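Local structure of neuraminidase (Bacteroides thetaiotaomicron, 5MUL) at residues Y147-G152 against M170-L175. The protein is a beta-propeller glycoside hydrolase, probably a rhamnosidase, that binds beta-D-glucuronic acid. Numbering follows the deposited sequence. Where two conformers were deposited one is given.
Sequences YPLTDG and MNRYSL. With BDP (beta-D-glucopyranuronic acid), chain B.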
loop_
_atom_site.group_PDB
_atom_site.type_symbol
_atom_site.label_atom_id
_atom_site.label_comp_id
_atom_site.label_asym_id
_atom_site.label_seq_id
_atom_site.Cartn_x
_atom_site.Cartn_y
_atom_site.Cartn_z
ATOM N N TYR A 147 -0.706 1.022 9.635
ATOM C CA TYR A 147 -0.938 -0.412 9.547
ATOM C C TYR A 147 -1.447 -0.872 10.890
ATOM O O TYR A 147 -1.032 -0.340 11.916
ATOM C CB TYR A 147 0.356 -1.189 9.224
ATOM C CG TYR A 147 1.064 -0.664 8.006
ATOM C CD1 TYR A 147 1.935 0.426 8.098
ATOM C CD2 TYR A 147 0.812 -1.190 6.755
ATOM C CE1 TYR A 147 2.535 0.928 6.952
ATOM C CE2 TYR A 147 1.410 -0.681 5.634
ATOM C CZ TYR A 147 2.264 0.366 5.759
ATOM O OH TYR A 147 2.871 0.867 4.595
ATOM N N PRO A 148 -2.289 -1.907 10.939
ATOM C CA PRO A 148 -2.672 -2.494 12.215
ATOM C C PRO A 148 -1.576 -3.417 12.749
ATOM O O PRO A 148 -0.767 -3.919 11.967
ATOM C CB PRO A 148 -3.859 -3.358 11.819
ATOM C CG PRO A 148 -3.486 -3.850 10.466
ATOM C CD PRO A 148 -2.844 -2.667 9.801
ATOM N N LEU A 149 -1.505 -3.587 14.059
ATOM C CA LEU A 149 -0.636 -4.560 14.697
ATOM C C LEU A 149 -1.512 -5.431 15.590
ATOM O O LEU A 149 -2.660 -5.093 15.860
ATOM C CB LEU A 149 0.447 -3.875 15.534
ATOM C CG LEU A 149 1.464 -3.008 14.775
ATOM C CD1 LEU A 149 2.376 -2.286 15.764
ATOM C CD2 LEU A 149 2.291 -3.828 13.794
ATOM N N THR A 150 -0.930 -6.476 16.135
ATOM C CA THR A 150 -1.662 -7.372 17.004
ATOM C C THR A 150 -2.279 -6.657 18.177
ATOM O O THR A 150 -1.713 -5.682 18.719
ATOM C CB THR A 150 -0.730 -8.435 17.575
ATOM O OG1 THR A 150 0.367 -7.809 18.246
ATOM C CG2 THR A 150 -0.269 -9.345 16.470
ATOM N N ASP A 151 -3.460 -7.128 18.551
ATOM C CA ASP A 151 -4.165 -6.672 19.768
ATOM C C ASP A 151 -4.525 -5.197 19.788
ATOM O O ASP A 151 -4.596 -4.579 20.847
ATOM C CB ASP A 151 -3.398 -7.082 21.046
ATOM C CG ASP A 151 -3.357 -8.595 21.248
ATOM O OD1 ASP A 151 -4.219 -9.311 20.708
ATOM O OD2 ASP A 151 -2.430 -9.042 21.927
ATOM N N GLY A 152 -4.752 -4.636 18.604
ATOM C CA GLY A 152 -5.338 -3.302 18.529
ATOM C C GLY A 152 -4.389 -2.132 18.455
ATOM O O GLY A 152 -4.813 -0.997 18.317
ATOM N N MET A 170 9.562 4.924 11.650
ATOM C CA MET A 170 8.515 3.987 12.050
ATOM C C MET A 170 8.155 4.185 13.512
ATOM O O MET A 170 9.069 4.190 14.381
ATOM C CB MET A 170 9.014 2.565 11.823
ATOM C CG MET A 170 8.050 1.466 12.182
ATOM S SD MET A 170 8.693 -0.181 11.903
ATOM C CE MET A 170 8.630 -0.283 10.127
ATOM N N ASN A 171 6.874 4.359 13.794
ATOM C CA ASN A 171 6.343 4.536 15.142
ATOM C C ASN A 171 5.320 3.456 15.437
ATOM O O ASN A 171 4.755 2.866 14.512
ATOM C CB ASN A 171 5.606 5.877 15.306
ATOM C CG ASN A 171 6.473 7.088 15.107
ATOM O OD1 ASN A 171 7.674 7.025 15.346
ATOM N ND2 ASN A 171 5.870 8.196 14.721
ATOM N N ARG A 172 5.033 3.258 16.724
ATOM C CA ARG A 172 3.978 2.341 17.170
ATOM C C ARG A 172 3.073 3.049 18.157
ATOM O O ARG A 172 3.544 3.729 19.068
ATOM C CB ARG A 172 4.563 1.086 17.833
ATOM C CG ARG A 172 3.546 0.178 18.533
ATOM C CD ARG A 172 4.252 -1.013 19.174
ATOM N NE ARG A 172 3.338 -1.898 19.880
ATOM C CZ ARG A 172 3.740 -2.954 20.598
ATOM N NH1 ARG A 172 5.034 -3.268 20.705
ATOM N NH2 ARG A 172 2.841 -3.712 21.206
ATOM N N TYR A 173 1.775 2.848 18.002
ATOM C CA TYR A 173 0.762 3.303 18.962
ATOM C C TYR A 173 0.373 2.135 19.843
ATOM O O TYR A 173 -0.141 1.125 19.371
ATOM C CB TYR A 173 -0.469 3.806 18.214
ATOM C CG TYR A 173 -1.577 4.324 19.088
ATOM C CD1 TYR A 173 -1.420 5.507 19.774
ATOM C CD2 TYR A 173 -2.785 3.664 19.170
ATOM C CE1 TYR A 173 -2.429 6.025 20.573
ATOM C CE2 TYR A 173 -3.817 4.169 19.964
ATOM C CZ TYR A 173 -3.618 5.348 20.663
ATOM O OH TYR A 173 -4.638 5.852 21.464
ATOM N N SER A 174 0.650 2.287 21.140
ATOM C CA SER A 174 0.302 1.269 22.128
ATOM C C SER A 174 -1.046 1.590 22.698
ATOM O O SER A 174 -1.243 2.651 23.284
ATOM C CB SER A 174 1.335 1.230 23.242
ATOM O OG SER A 174 0.826 0.441 24.319
ATOM N N LEU A 175 -1.974 0.656 22.535
ATOM C CA LEU A 175 -3.327 0.859 22.989
ATOM C C LEU A 175 -3.391 0.878 24.519
ATOM O O LEU A 175 -4.208 1.607 25.086
ATOM C CB LEU A 175 -4.234 -0.214 22.357
ATOM C CG LEU A 175 -5.723 -0.008 22.254
ATOM C CD1 LEU A 175 -6.026 1.254 21.460
ATOM C CD2 LEU A 175 -6.336 -1.244 21.616
HETATM C C1 BDP B . -2.765 -7.644 12.995
HETATM C C2 BDP B . -3.567 -8.050 11.768
HETATM C C3 BDP B . -4.832 -7.196 11.719
HETATM C C4 BDP B . -5.568 -7.240 13.068
HETATM C C5 BDP B . -4.650 -6.825 14.197
HETATM C C6 BDP B . -5.343 -6.851 15.531
HETATM O O2 BDP B . -2.826 -7.842 10.553
HETATM O O3 BDP B . -5.659 -7.635 10.647
HETATM O O4 BDP B . -6.682 -6.353 13.017
HETATM O O5 BDP B . -3.569 -7.751 14.194
HETATM O O6A BDP B . -5.528 -7.958 16.084
HETATM O O1 BDP B . -1.650 -8.528 13.120
HETATM O O6B BDP B . -5.709 -5.771 16.039
#
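Leu-149 and Arg-172 stand with their CA atoms 8.7 Å apart, because strand 154-160 lies between strands 144-148 and 167-174, whereas the loop after strand 144-148 meets the end of 170-175 more closely, with 6.4 Å between the CA atoms of Gly-152 and Leu-175. No hydrogen bond crosses; a methyl meets methylenes at one place and carbonyl oxygens at the other. Leu-149 reaches over with CD1, which lies 3.9 Å from CG of Arg-172. With CG of Arg-172 anti to its own nitrogen (chi1 170°) and the chain straight out to NE, its methylenes are laid beside the leucine methyl while its guanidinium goes on to a salt bridge, through NH2, with Asp-153, a double role that suits arginine. Asp-153 also accepts a hydrogen bond from Leu-175 N, so one carboxylate, next in sequence to Gly-152, holds two points of 170-175. Leu-175 turns CD2 onto the turn, 3.6 Å from Gly-152 O and 3.8 Å from Asp-151 O. Cutting Leu-175 back to alanine is likely to open a gap beside these two carbonyls. Gly-152 has a positive phi (93°), at which a side chain would press on the preceding carbonyl oxygen; a CB would also run into Leu-175 CD2. Its N donates to O6B of the glucuronic acid at 3.0 Å, while Asp-151 N makes a weak bond to O6A, so consecutive amides grip the sugar carboxylate. Glu-389, Lys-392 and the carbonyl of Asp-203 hold the ligand further. This is a hairpin turn between strands 144-148 and 154-160 of a beta-propeller blade, backed by the next strand and lining the glucuronate pocket.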